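PDB 3HF7: hemolysins related proteins containing CBS domains from Klebsiella pneumoniae subsp. pneumoniae, which is of unknown function but binds AMP through its CBS-domain pair, one piece of a longer membrane protein of the UPF0053 family. Local coordinates for residues E13-D18 with H32-R37; I38-D43 with I71-A76; T86-Q91 with L122-G127; V102-D107 with Q113-V118. All coordinates share one frame; numbering follows the deposited sequence.

From the N terminus, contact 1 closes first, bringing the run into strand 16-18 back against the loop that follows helix 23-31, beside the adenine of AMP. Contact 2 opens directly afterwards, on strand 37-41, and closes at helix 69-75; it shares a sheet with contact 1, since strands 16-18 and 37-41 are neighbours. Contact 3 then joins the start of helix 88-98 to the end of helix 118-126, and the hairpin of contact 4 falls wholly within that span. No two contacts cross. Contacts 1 and 4 meet through Ile14 and Arg37 and both touch AMP, whereas contacts 2 and 3 lie on opposite sides of the chain's centre.

Contact 1: E13-D18 with H32-R37; sequences EIVGID and HSPHGR. With AMP (adenosine monophosphate), chain B.
One face of the His35 imidazole is covered by the adenine of AMP, with AMP C4 3.6 Å above the ring plane and over its centre, while the edge of the same ring meets a methyl of Val15 in plane. That methyl, CG2, is 3.9 Å from His35 CD2. The Val15 methyls also meet the CG-CD edge of Pro34, with Val15 CG2 3.9 Å from Pro34 CG. Both contacts follow from the Val15 torsion, which sets CG2 beside the backbone N and leaves CG1 anti to it (chi1 -180°), where CG1 packs on Pro34 CD.

The adenine is read by backbone groups of both segments. Val15 N donates to AMP N1 (2.9 Å), and AMP N6 gives one hydrogen to Val15 O in a nearly straight bond (170°) and another to Arg37 O (2.9 Å). Of the two segments, only 32-37 bonds the phosphate: His35 ND1 donates to AMP O1P (2.7 Å) and Gly36 N to AMP O2P (2.8 Å).

Asp120 also hydrogen-bonds the nucleotide, and Thr117 probably does. Next to the site, strand 16-18 pairs with strand 37-41 through Ile17, whose side chain packs on helix 23-31, and Ile14 leans on strand 112-117.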
# COMPACT_ATOMS: atom_id res chain seq x y z
N GLU A 13 0.39 4.59 -10.88
CA GLU A 13 0.22 3.17 -11.08
C GLU A 13 -0.07 2.43 -9.79
O GLU A 13 -0.06 1.19 -9.75
CB GLU A 13 1.50 2.60 -11.65
CG GLU A 13 2.10 3.42 -12.74
CD GLU A 13 2.49 2.55 -13.90
OE1 GLU A 13 3.70 2.24 -14.05
OE2 GLU A 13 1.57 2.14 -14.63
N ILE A 14 -0.30 3.18 -8.72
CA ILE A 14 -0.66 2.58 -7.45
C ILE A 14 -2.11 2.13 -7.51
O ILE A 14 -3.00 2.94 -7.78
CB ILE A 14 -0.44 3.57 -6.29
CG1 ILE A 14 1.04 3.96 -6.21
CG2 ILE A 14 -0.86 2.96 -4.99
CD1 ILE A 14 1.43 4.86 -5.05
N VAL A 15 -2.34 0.84 -7.28
CA VAL A 15 -3.69 0.29 -7.14
C VAL A 15 -4.22 0.51 -5.72
O VAL A 15 -3.61 0.07 -4.73
CB VAL A 15 -3.77 -1.21 -7.49
CG1 VAL A 15 -5.19 -1.71 -7.33
CG2 VAL A 15 -3.27 -1.47 -8.92
N GLY A 16 -5.34 1.20 -5.63
CA GLY A 16 -5.99 1.43 -4.37
C GLY A 16 -7.47 1.63 -4.63
O GLY A 16 -7.93 1.55 -5.77
N ILE A 17 -8.22 1.86 -3.56
CA ILE A 17 -9.65 2.08 -3.70
C ILE A 17 -10.04 3.36 -3.00
O ILE A 17 -9.63 3.64 -1.87
CB ILE A 17 -10.51 0.92 -3.11
CG1 ILE A 17 -10.03 -0.44 -3.62
CG2 ILE A 17 -11.97 1.10 -3.48
CD1 ILE A 17 -10.57 -1.60 -2.76
N ASP A 18 -10.84 4.12 -3.72
CA ASP A 18 -11.54 5.26 -3.17
C ASP A 18 -12.65 4.72 -2.29
O ASP A 18 -13.59 4.08 -2.77
CB ASP A 18 -12.14 6.11 -4.29
CG ASP A 18 -12.51 7.49 -3.82
OD1 ASP A 18 -12.52 7.73 -2.59
OD2 ASP A 18 -12.80 8.35 -4.70
N HIS A 32 -11.24 -7.86 -7.22
CA HIS A 32 -10.50 -7.81 -8.49
C HIS A 32 -9.08 -7.26 -8.32
O HIS A 32 -8.41 -6.97 -9.32
CB HIS A 32 -11.24 -6.96 -9.53
CG HIS A 32 -12.44 -7.63 -10.12
ND1 HIS A 32 -13.56 -7.96 -9.37
CD2 HIS A 32 -12.70 -8.05 -11.38
CE1 HIS A 32 -14.45 -8.55 -10.15
NE2 HIS A 32 -13.95 -8.62 -11.37
N SER A 33 -8.64 -7.12 -7.07
CA SER A 33 -7.32 -6.55 -6.77
C SER A 33 -6.20 -7.35 -7.42
O SER A 33 -6.08 -8.55 -7.18
CB SER A 33 -7.11 -6.48 -5.25
OG SER A 33 -5.77 -6.13 -4.94
N PRO A 34 -5.38 -6.70 -8.27
CA PRO A 34 -4.28 -7.43 -8.91
C PRO A 34 -3.07 -7.64 -8.00
O PRO A 34 -2.09 -8.23 -8.43
CB PRO A 34 -3.91 -6.53 -10.09
CG PRO A 34 -4.29 -5.17 -9.66
CD PRO A 34 -5.53 -5.33 -8.82
N HIS A 35 -3.15 -7.20 -6.74
CA HIS A 35 -2.01 -7.28 -5.81
C HIS A 35 -2.40 -7.70 -4.39
O HIS A 35 -3.57 -7.65 -4.03
CB HIS A 35 -1.31 -5.92 -5.73
CG HIS A 35 -0.69 -5.51 -7.02
ND1 HIS A 35 0.46 -6.11 -7.51
CD2 HIS A 35 -1.04 -4.57 -7.93
CE1 HIS A 35 0.78 -5.56 -8.66
NE2 HIS A 35 -0.12 -4.62 -8.94
N GLY A 36 -1.41 -8.06 -3.59
CA GLY A 36 -1.63 -8.53 -2.22
C GLY A 36 -2.03 -7.46 -1.22
O GLY A 36 -2.81 -7.73 -0.29
N ARG A 37 -1.48 -6.26 -1.37
CA ARG A 37 -1.88 -5.13 -0.54
C ARG A 37 -2.41 -4.01 -1.46
O ARG A 37 -2.00 -3.90 -2.60
CB ARG A 37 -0.72 -4.61 0.31
CG ARG A 37 0.30 -5.65 0.77
CD ARG A 37 -0.03 -6.22 2.13
NE ARG A 37 0.82 -5.76 3.24
CZ ARG A 37 1.74 -6.52 3.85
NH1 ARG A 37 1.92 -7.75 3.41
NH2 ARG A 37 2.47 -6.05 4.88
P AMP B . 2.02 -8.65 -5.35
O1P AMP B . 1.32 -8.49 -6.69
O2P AMP B . 1.31 -8.04 -4.17
O3P AMP B . 2.56 -10.02 -5.06
O5' AMP B . 3.38 -7.78 -5.50
C5' AMP B . 4.15 -7.75 -6.72
C4' AMP B . 4.78 -6.37 -6.94
O4' AMP B . 3.83 -5.48 -7.52
C3' AMP B . 5.28 -5.70 -5.66
O3' AMP B . 6.66 -5.97 -5.36
C2' AMP B . 5.06 -4.23 -5.93
O2' AMP B . 6.22 -3.64 -6.50
C1' AMP B . 3.95 -4.16 -6.95
N9 AMP B . 2.74 -3.75 -6.19
C8 AMP B . 2.36 -4.33 -5.04
N7 AMP B . 1.25 -3.75 -4.54
C5 AMP B . 0.88 -2.78 -5.37
C6 AMP B . -0.21 -1.79 -5.40
N6 AMP B . -1.14 -1.78 -4.41
N1 AMP B . -0.24 -0.93 -6.44
C2 AMP B . 0.69 -0.95 -7.42
N3 AMP B . 1.72 -1.82 -7.45
C4 AMP B . 1.87 -2.76 -6.46

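Contact 2: I38-D43 with I71-A76; sequences IVLYRD and IMLRAA
Leu40 alone carries the strand side of this contact, reaching from strand 37-41 to three side chains of 71-76. The tight part is gathered round one methyl. Leu40 CD1 is 3.7 Å from Leu73 CD2 and equally 3.7 Å from Ala76 CB, so it touches both a leucine of the helix and the alanine three residues on. Leu40 has CG beside its backbone N and anti to its carbonyl carbon (chi1 -59°), and the extended chi2 carries CD1 outward to both partners. The CB of Leu73 does not aim at Leu40, yet its extended side chain brings CD2 across, and the two leucines meet at an oblique angle.

The other methyl is looser. The CE end of Met72 comes to 4.3 Å from Leu40 CD2. Tightness and burial do not go together here: the close contacts lie toward the partly exposed margin, where Leu73 and Ala76 stand, whereas the looser approach of Met72 to Leu40 is inside, between two buried side chains.

All the groups that meet are apolar. Ala76 also rests on Ser50 and Leu52 of strand 48-53, so segment 71-76 touches this strand as well as Leu40 of strand 37-41. The backbone of Leu40 is itself hydrogen-bonded to strand 48-53, and Met72 packs separately on Phe67 in a loop. This is helix-on-sheet packing, here between the three-stranded sheet and helix 69-75 in a CBS-domain pair.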
# COMPACT_ATOMS: atom_id res chain seq x y z
N ILE A 38 -3.33 -3.20 -0.96
CA ILE A 38 -3.84 -2.07 -1.74
C ILE A 38 -4.21 -0.91 -0.85
O ILE A 38 -4.60 -1.11 0.29
CB ILE A 38 -5.08 -2.42 -2.58
CG1 ILE A 38 -6.11 -3.14 -1.71
CG2 ILE A 38 -4.67 -3.21 -3.82
CD1 ILE A 38 -7.45 -2.53 -1.77
N VAL A 39 -4.11 0.30 -1.40
CA VAL A 39 -4.30 1.51 -0.62
C VAL A 39 -5.78 1.82 -0.50
O VAL A 39 -6.52 1.78 -1.49
CB VAL A 39 -3.51 2.73 -1.21
CG1 VAL A 39 -3.58 3.93 -0.27
CG2 VAL A 39 -2.06 2.38 -1.49
N LEU A 40 -6.21 2.12 0.72
CA LEU A 40 -7.53 2.69 0.96
C LEU A 40 -7.37 4.20 1.11
O LEU A 40 -6.56 4.67 1.91
CB LEU A 40 -8.15 2.08 2.22
CG LEU A 40 -8.35 0.56 2.25
CD1 LEU A 40 -8.99 0.15 3.58
CD2 LEU A 40 -9.17 0.04 1.04
N TYR A 41 -8.12 4.95 0.32
CA TYR A 41 -8.09 6.40 0.42
C TYR A 41 -9.47 7.03 0.21
O TYR A 41 -10.41 6.39 -0.29
CB TYR A 41 -7.11 6.98 -0.61
CG TYR A 41 -7.50 6.68 -2.05
CD1 TYR A 41 -8.49 7.43 -2.70
CD2 TYR A 41 -6.89 5.65 -2.74
CE1 TYR A 41 -8.83 7.15 -4.02
CE2 TYR A 41 -7.24 5.36 -4.05
CZ TYR A 41 -8.20 6.10 -4.68
OH TYR A 41 -8.52 5.79 -5.97
N ARG A 42 -9.58 8.30 0.58
CA ARG A 42 -10.79 9.04 0.35
C ARG A 42 -10.51 10.08 -0.74
O ARG A 42 -9.75 11.04 -0.53
CB ARG A 42 -11.20 9.69 1.66
CG ARG A 42 -12.69 9.97 1.82
CD ARG A 42 -12.98 10.41 3.26
NE ARG A 42 -11.78 10.97 3.88
CZ ARG A 42 -11.21 10.54 5.01
NH1 ARG A 42 -11.74 9.53 5.71
NH2 ARG A 42 -10.11 11.14 5.46
N ASP A 43 -11.09 9.87 -1.93
CA ASP A 43 -11.04 10.83 -3.05
C ASP A 43 -9.82 10.71 -3.94
O ASP A 43 -9.94 10.59 -5.17
CB ASP A 43 -11.12 12.26 -2.55
CG ASP A 43 -12.50 12.62 -2.06
OD1 ASP A 43 -13.47 12.07 -2.62
OD2 ASP A 43 -12.61 13.44 -1.12
N ILE A 71 -15.76 -2.97 8.95
CA ILE A 71 -14.93 -4.15 9.13
C ILE A 71 -13.68 -4.05 8.25
O ILE A 71 -12.56 -4.27 8.73
CB ILE A 71 -15.74 -5.46 8.89
CG1 ILE A 71 -16.39 -5.95 10.20
CG2 ILE A 71 -14.86 -6.57 8.32
CD1 ILE A 71 -17.47 -5.04 10.83
N MET A 72 -13.89 -3.66 6.99
CA MET A 72 -12.81 -3.51 6.02
C MET A 72 -11.74 -2.54 6.52
O MET A 72 -10.56 -2.86 6.55
CB MET A 72 -13.35 -3.02 4.67
CG MET A 72 -12.29 -2.98 3.60
SD MET A 72 -12.83 -2.30 2.03
CE MET A 72 -13.13 -0.63 2.56
N LEU A 73 -12.19 -1.35 6.94
CA LEU A 73 -11.28 -0.30 7.39
C LEU A 73 -10.47 -0.68 8.64
O LEU A 73 -9.29 -0.32 8.76
CB LEU A 73 -12.05 0.98 7.65
CG LEU A 73 -12.54 1.64 6.35
CD1 LEU A 73 -13.47 2.77 6.66
CD2 LEU A 73 -11.34 2.12 5.56
N ARG A 74 -11.09 -1.41 9.55
CA ARG A 74 -10.41 -1.77 10.79
C ARG A 74 -9.46 -2.94 10.54
O ARG A 74 -8.63 -3.25 11.39
CB ARG A 74 -11.44 -2.05 11.89
CG ARG A 74 -12.44 -0.91 12.01
CD ARG A 74 -13.09 -0.79 13.37
NE ARG A 74 -14.21 -1.72 13.52
CZ ARG A 74 -14.15 -2.88 14.18
NH1 ARG A 74 -13.02 -3.28 14.77
NH2 ARG A 74 -15.25 -3.65 14.26
N ALA A 75 -9.58 -3.57 9.37
CA ALA A 75 -8.74 -4.68 8.97
C ALA A 75 -7.47 -4.20 8.27
O ALA A 75 -6.48 -4.93 8.20
CB ALA A 75 -9.51 -5.61 8.06
N ALA A 76 -7.52 -2.98 7.74
CA ALA A 76 -6.36 -2.38 7.08
C ALA A 76 -5.34 -1.92 8.12
O ALA A 76 -5.70 -1.70 9.28
CB ALA A 76 -6.79 -1.24 6.20

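Contact 3: T86-Q91 with L122-G127; sequences TPLSTQ and LEEIVG
Van der Waals contact joins Leu88, in the opening turn of helix 88-98, to Glu124 and Ile125 near the end of helix 118-126. Leu88 CD1 lies 4.2 Å from Glu124 CB, and the two side chains cross at about a right angle. Ile125 comes in more loosely, with its CD1 4.5 Å from the backbone atom Leu88 O, a brush of a methyl against the first helix rather than an interlocking of side chains.

The polar end of Glu124 takes part through plain van der Waals contact. A bend at chi2 (-73°) folds the carboxylate back toward the leucine and leaves OE1 3.5 Å from Leu88 CD1.

Backbone hydrogen bonds keep each helix regular. Gln91 N donates to Pro87 O (3.0 Å), Pro87 occupying the N-cap position, and Val126 N donates to Leu122 O (2.9 Å) in the other helix.

Leu88 is buried because further groups surround it: Ile121 of helix 118-126, Ile7 of helix 4-7, and Val2. Glu124 touches Ile7 and Val2 as well, so the N-terminal segment lies against both helices, while Ile125 packs on Leu92 further along helix 88-98.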
# COMPACT_ATOMS: atom_id res chain seq x y z
N THR A 86 15.27 8.11 -0.24
CA THR A 86 15.93 7.24 0.70
C THR A 86 16.69 6.20 -0.13
O THR A 86 16.13 5.64 -1.09
CB THR A 86 14.93 6.63 1.69
OG1 THR A 86 14.44 7.67 2.55
CG2 THR A 86 15.55 5.54 2.54
N PRO A 87 17.97 5.97 0.20
CA PRO A 87 18.78 5.05 -0.59
C PRO A 87 18.43 3.61 -0.28
O PRO A 87 18.11 3.28 0.88
CB PRO A 87 20.22 5.36 -0.14
CG PRO A 87 20.11 6.57 0.78
CD PRO A 87 18.73 6.58 1.30
N LEU A 88 18.49 2.76 -1.30
CA LEU A 88 18.08 1.36 -1.18
C LEU A 88 18.76 0.68 -0.00
O LEU A 88 18.15 -0.11 0.72
CB LEU A 88 18.41 0.60 -2.47
CG LEU A 88 17.69 1.08 -3.73
CD1 LEU A 88 17.83 0.05 -4.85
CD2 LEU A 88 16.23 1.33 -3.43
N SER A 89 20.03 1.02 0.19
CA SER A 89 20.84 0.49 1.27
C SER A 89 20.15 0.76 2.61
O SER A 89 19.86 -0.19 3.36
CB SER A 89 22.23 1.14 1.25
OG SER A 89 22.53 1.61 -0.06
N THR A 90 19.88 2.04 2.88
CA THR A 90 19.29 2.45 4.15
C THR A 90 17.91 1.83 4.34
O THR A 90 17.60 1.34 5.43
CB THR A 90 19.17 3.99 4.26
OG1 THR A 90 20.25 4.61 3.55
CG2 THR A 90 19.20 4.43 5.73
N GLN A 91 17.09 1.86 3.29
CA GLN A 91 15.74 1.31 3.38
C GLN A 91 15.76 -0.18 3.71
O GLN A 91 14.93 -0.64 4.50
CB GLN A 91 14.92 1.59 2.11
CG GLN A 91 13.42 1.42 2.29
CD GLN A 91 12.85 2.16 3.50
OE1 GLN A 91 12.13 1.59 4.30
NE2 GLN A 91 13.18 3.44 3.64
N LEU A 122 15.50 -5.79 -2.62
CA LEU A 122 16.41 -6.92 -2.68
C LEU A 122 16.71 -7.30 -4.12
O LEU A 122 17.87 -7.34 -4.52
CB LEU A 122 15.85 -8.12 -1.92
CG LEU A 122 15.61 -7.88 -0.42
CD1 LEU A 122 14.55 -8.81 0.11
CD2 LEU A 122 16.90 -8.02 0.36
N GLU A 123 15.66 -7.54 -4.90
CA GLU A 123 15.81 -7.97 -6.28
C GLU A 123 16.65 -7.00 -7.08
O GLU A 123 17.33 -7.38 -8.03
CB GLU A 123 14.45 -8.14 -6.94
CG GLU A 123 13.83 -9.49 -6.67
CD GLU A 123 12.31 -9.45 -6.73
OE1 GLU A 123 11.75 -9.16 -7.82
OE2 GLU A 123 11.67 -9.73 -5.68
N GLU A 124 16.60 -5.73 -6.68
CA GLU A 124 17.35 -4.72 -7.36
C GLU A 124 18.80 -4.85 -6.94
O GLU A 124 19.69 -5.04 -7.78
CB GLU A 124 16.81 -3.33 -7.05
CG GLU A 124 16.86 -2.40 -8.25
CD GLU A 124 18.26 -1.94 -8.61
OE1 GLU A 124 19.04 -1.61 -7.68
OE2 GLU A 124 18.58 -1.90 -9.82
N ILE A 125 19.04 -4.77 -5.63
CA ILE A 125 20.39 -4.93 -5.10
C ILE A 125 21.13 -6.11 -5.77
O ILE A 125 22.18 -5.92 -6.39
CB ILE A 125 20.38 -5.02 -3.57
CG1 ILE A 125 19.91 -3.68 -3.01
CG2 ILE A 125 21.76 -5.37 -3.06
CD1 ILE A 125 19.56 -3.69 -1.56
N VAL A 126 20.55 -7.31 -5.70
CA VAL A 126 21.16 -8.48 -6.32
C VAL A 126 21.12 -8.48 -7.86
O VAL A 126 22.07 -8.92 -8.49
CB VAL A 126 20.54 -9.80 -5.80
CG1 VAL A 126 20.47 -9.77 -4.28
CG2 VAL A 126 19.15 -10.03 -6.41
N GLY A 127 20.03 -8.01 -8.45
CA GLY A 127 19.86 -8.08 -9.90
C GLY A 127 19.60 -9.50 -10.36
O GLY A 127 19.27 -9.73 -11.53

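Contact 4: V102-D107 with Q113-V118; sequences VGLVVD and QGLVTV. With AMP (adenosine monophosphate), chain B.
A beta hairpin joins strand 102-106 to strand 112-117 within the four-stranded mixed sheet, with Val102 facing Thr117 at one end and Val105 facing Gly114 toward the other. The strands run antiparallel at 154°. Gly103 and Val116 form a hydrogen-bonded pair, Gly103 N to Val116 O (2.9 Å) and Val116 N to Gly103 O (3.0 Å). Further along, Val105 N donates to Gly114 O (2.8 Å), but the return bond comes from Gln113 N to Val105 O (2.7 Å). Gln113 and Gly114 thus both oppose Val105, a classic beta bulge.

On the face bearing Val102, Leu104, Leu115 and Thr117, both Leu115 methyls reach Val102 CG1, CD1 nearest at 3.7 Å, and CD2 also packs on Leu104 CD2 (3.5 Å). Leu115 has CG anti to its backbone N (chi1 179°), which brings the fork over these two partners. Val102 and Thr117 run alongside each other, with Val102 CG2 3.6 Å from Thr117 CG2. The other face pairs Val105 CG2 with Val116 CG1 at 4.0 Å, under cover of Val4. Gln113 turns its amide to Asp111 O.

Thr117, the N-cap of helix 118-126, appears to cap Asp120 N through OG1, and the same oxygen lies close to O3' of the AMP ribose, although its modelled place is less sure. Asp120 bonds AMP through OD2, and this Thr-x-x-Asp motif at a strand-helix junction is characteristic of CBS nucleotide sites.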
# COMPACT_ATOMS: atom_id res chain seq x y z
N VAL A 102 5.86 -3.21 2.71
CA VAL A 102 5.40 -2.24 1.72
C VAL A 102 5.39 -0.83 2.30
O VAL A 102 5.06 -0.61 3.47
CB VAL A 102 3.99 -2.60 1.19
CG1 VAL A 102 3.47 -1.49 0.29
CG2 VAL A 102 4.03 -3.88 0.39
N GLY A 103 5.77 0.13 1.47
CA GLY A 103 5.81 1.50 1.92
C GLY A 103 5.32 2.41 0.83
O GLY A 103 5.40 2.09 -0.35
N LEU A 104 4.79 3.55 1.25
CA LEU A 104 4.44 4.61 0.33
C LEU A 104 5.54 5.63 0.40
O LEU A 104 5.90 6.10 1.50
CB LEU A 104 3.09 5.22 0.69
CG LEU A 104 1.90 4.33 0.29
CD1 LEU A 104 0.62 5.15 0.34
CD2 LEU A 104 2.09 3.72 -1.09
N VAL A 105 6.10 5.94 -0.78
CA VAL A 105 7.16 6.95 -0.88
C VAL A 105 6.57 8.34 -0.90
O VAL A 105 5.69 8.65 -1.69
CB VAL A 105 8.04 6.76 -2.13
CG1 VAL A 105 9.00 7.96 -2.29
CG2 VAL A 105 8.82 5.46 -2.02
N VAL A 106 7.09 9.17 -0.01
CA VAL A 106 6.48 10.45 0.24
C VAL A 106 7.47 11.62 0.24
O VAL A 106 8.61 11.53 0.68
CB VAL A 106 5.61 10.39 1.52
CG1 VAL A 106 6.33 11.01 2.70
CG2 VAL A 106 4.29 11.06 1.27
N ASP A 107 6.96 12.72 -0.29
CA ASP A 107 7.57 14.02 -0.34
C ASP A 107 7.83 14.60 1.02
O ASP A 107 7.35 14.07 2.02
CB ASP A 107 6.50 14.92 -0.90
CG ASP A 107 7.00 15.86 -1.86
OD1 ASP A 107 7.84 15.43 -2.69
OD2 ASP A 107 6.55 17.02 -1.82
N GLN A 113 4.77 9.82 -3.89
CA GLN A 113 5.49 9.69 -5.18
C GLN A 113 5.34 8.29 -5.77
O GLN A 113 5.29 8.12 -7.00
CB GLN A 113 6.99 9.96 -5.01
CG GLN A 113 7.33 11.26 -4.35
CD GLN A 113 6.86 12.45 -5.18
OE1 GLN A 113 7.35 12.67 -6.29
NE2 GLN A 113 5.91 13.21 -4.64
N GLY A 114 5.30 7.28 -4.90
CA GLY A 114 5.18 5.92 -5.38
C GLY A 114 5.05 4.86 -4.31
O GLY A 114 4.87 5.14 -3.12
N LEU A 115 5.14 3.61 -4.76
CA LEU A 115 5.04 2.46 -3.87
C LEU A 115 6.36 1.67 -3.96
O LEU A 115 6.89 1.46 -5.05
CB LEU A 115 3.85 1.62 -4.32
CG LEU A 115 3.36 0.31 -3.70
CD1 LEU A 115 4.47 -0.55 -3.15
CD2 LEU A 115 2.33 0.61 -2.64
N VAL A 116 6.88 1.24 -2.82
CA VAL A 116 8.10 0.43 -2.79
C VAL A 116 7.93 -0.80 -1.88
O VAL A 116 7.15 -0.77 -0.92
CB VAL A 116 9.32 1.29 -2.38
CG1 VAL A 116 9.24 1.69 -0.90
CG2 VAL A 116 10.62 0.55 -2.67
N THR A 117 8.62 -1.89 -2.21
CA THR A 117 8.52 -3.11 -1.43
C THR A 117 9.90 -3.73 -1.22
O THR A 117 10.79 -3.55 -2.05
CB THR A 117 7.65 -4.19 -2.11
OG1 THR A 117 8.32 -4.67 -3.29
CG2 THR A 117 6.26 -3.66 -2.47
N VAL A 118 10.05 -4.48 -0.13
CA VAL A 118 11.31 -5.16 0.13
C VAL A 118 11.64 -6.13 -0.98
O VAL A 118 12.79 -6.18 -1.42
CB VAL A 118 11.30 -5.92 1.45
CG1 VAL A 118 12.64 -5.74 2.13
CG2 VAL A 118 10.19 -5.42 2.33
P AMP B . 2.02 -8.65 -5.35
O1P AMP B . 1.32 -8.49 -6.69
O2P AMP B . 1.31 -8.04 -4.17
O3P AMP B . 2.56 -10.02 -5.06
O5' AMP B . 3.38 -7.78 -5.50
C5' AMP B . 4.15 -7.75 -6.72
C4' AMP B . 4.78 -6.37 -6.94
O4' AMP B . 3.83 -5.48 -7.52
C3' AMP B . 5.28 -5.70 -5.66
O3' AMP B . 6.66 -5.97 -5.36
C2' AMP B . 5.06 -4.23 -5.93
O2' AMP B . 6.22 -3.64 -6.50
C1' AMP B . 3.95 -4.16 -6.95
N9 AMP B . 2.74 -3.75 -6.19
C8 AMP B . 2.36 -4.33 -5.04
N7 AMP B . 1.25 -3.75 -4.54
C5 AMP B . 0.88 -2.78 -5.37
C6 AMP B . -0.21 -1.79 -5.40
N6 AMP B . -1.14 -1.78 -4.41
N1 AMP B . -0.24 -0.93 -6.44
C2 AMP B . 0.69 -0.95 -7.42
N3 AMP B . 1.72 -1.82 -7.45
C4 AMP B . 1.87 -2.76 -6.46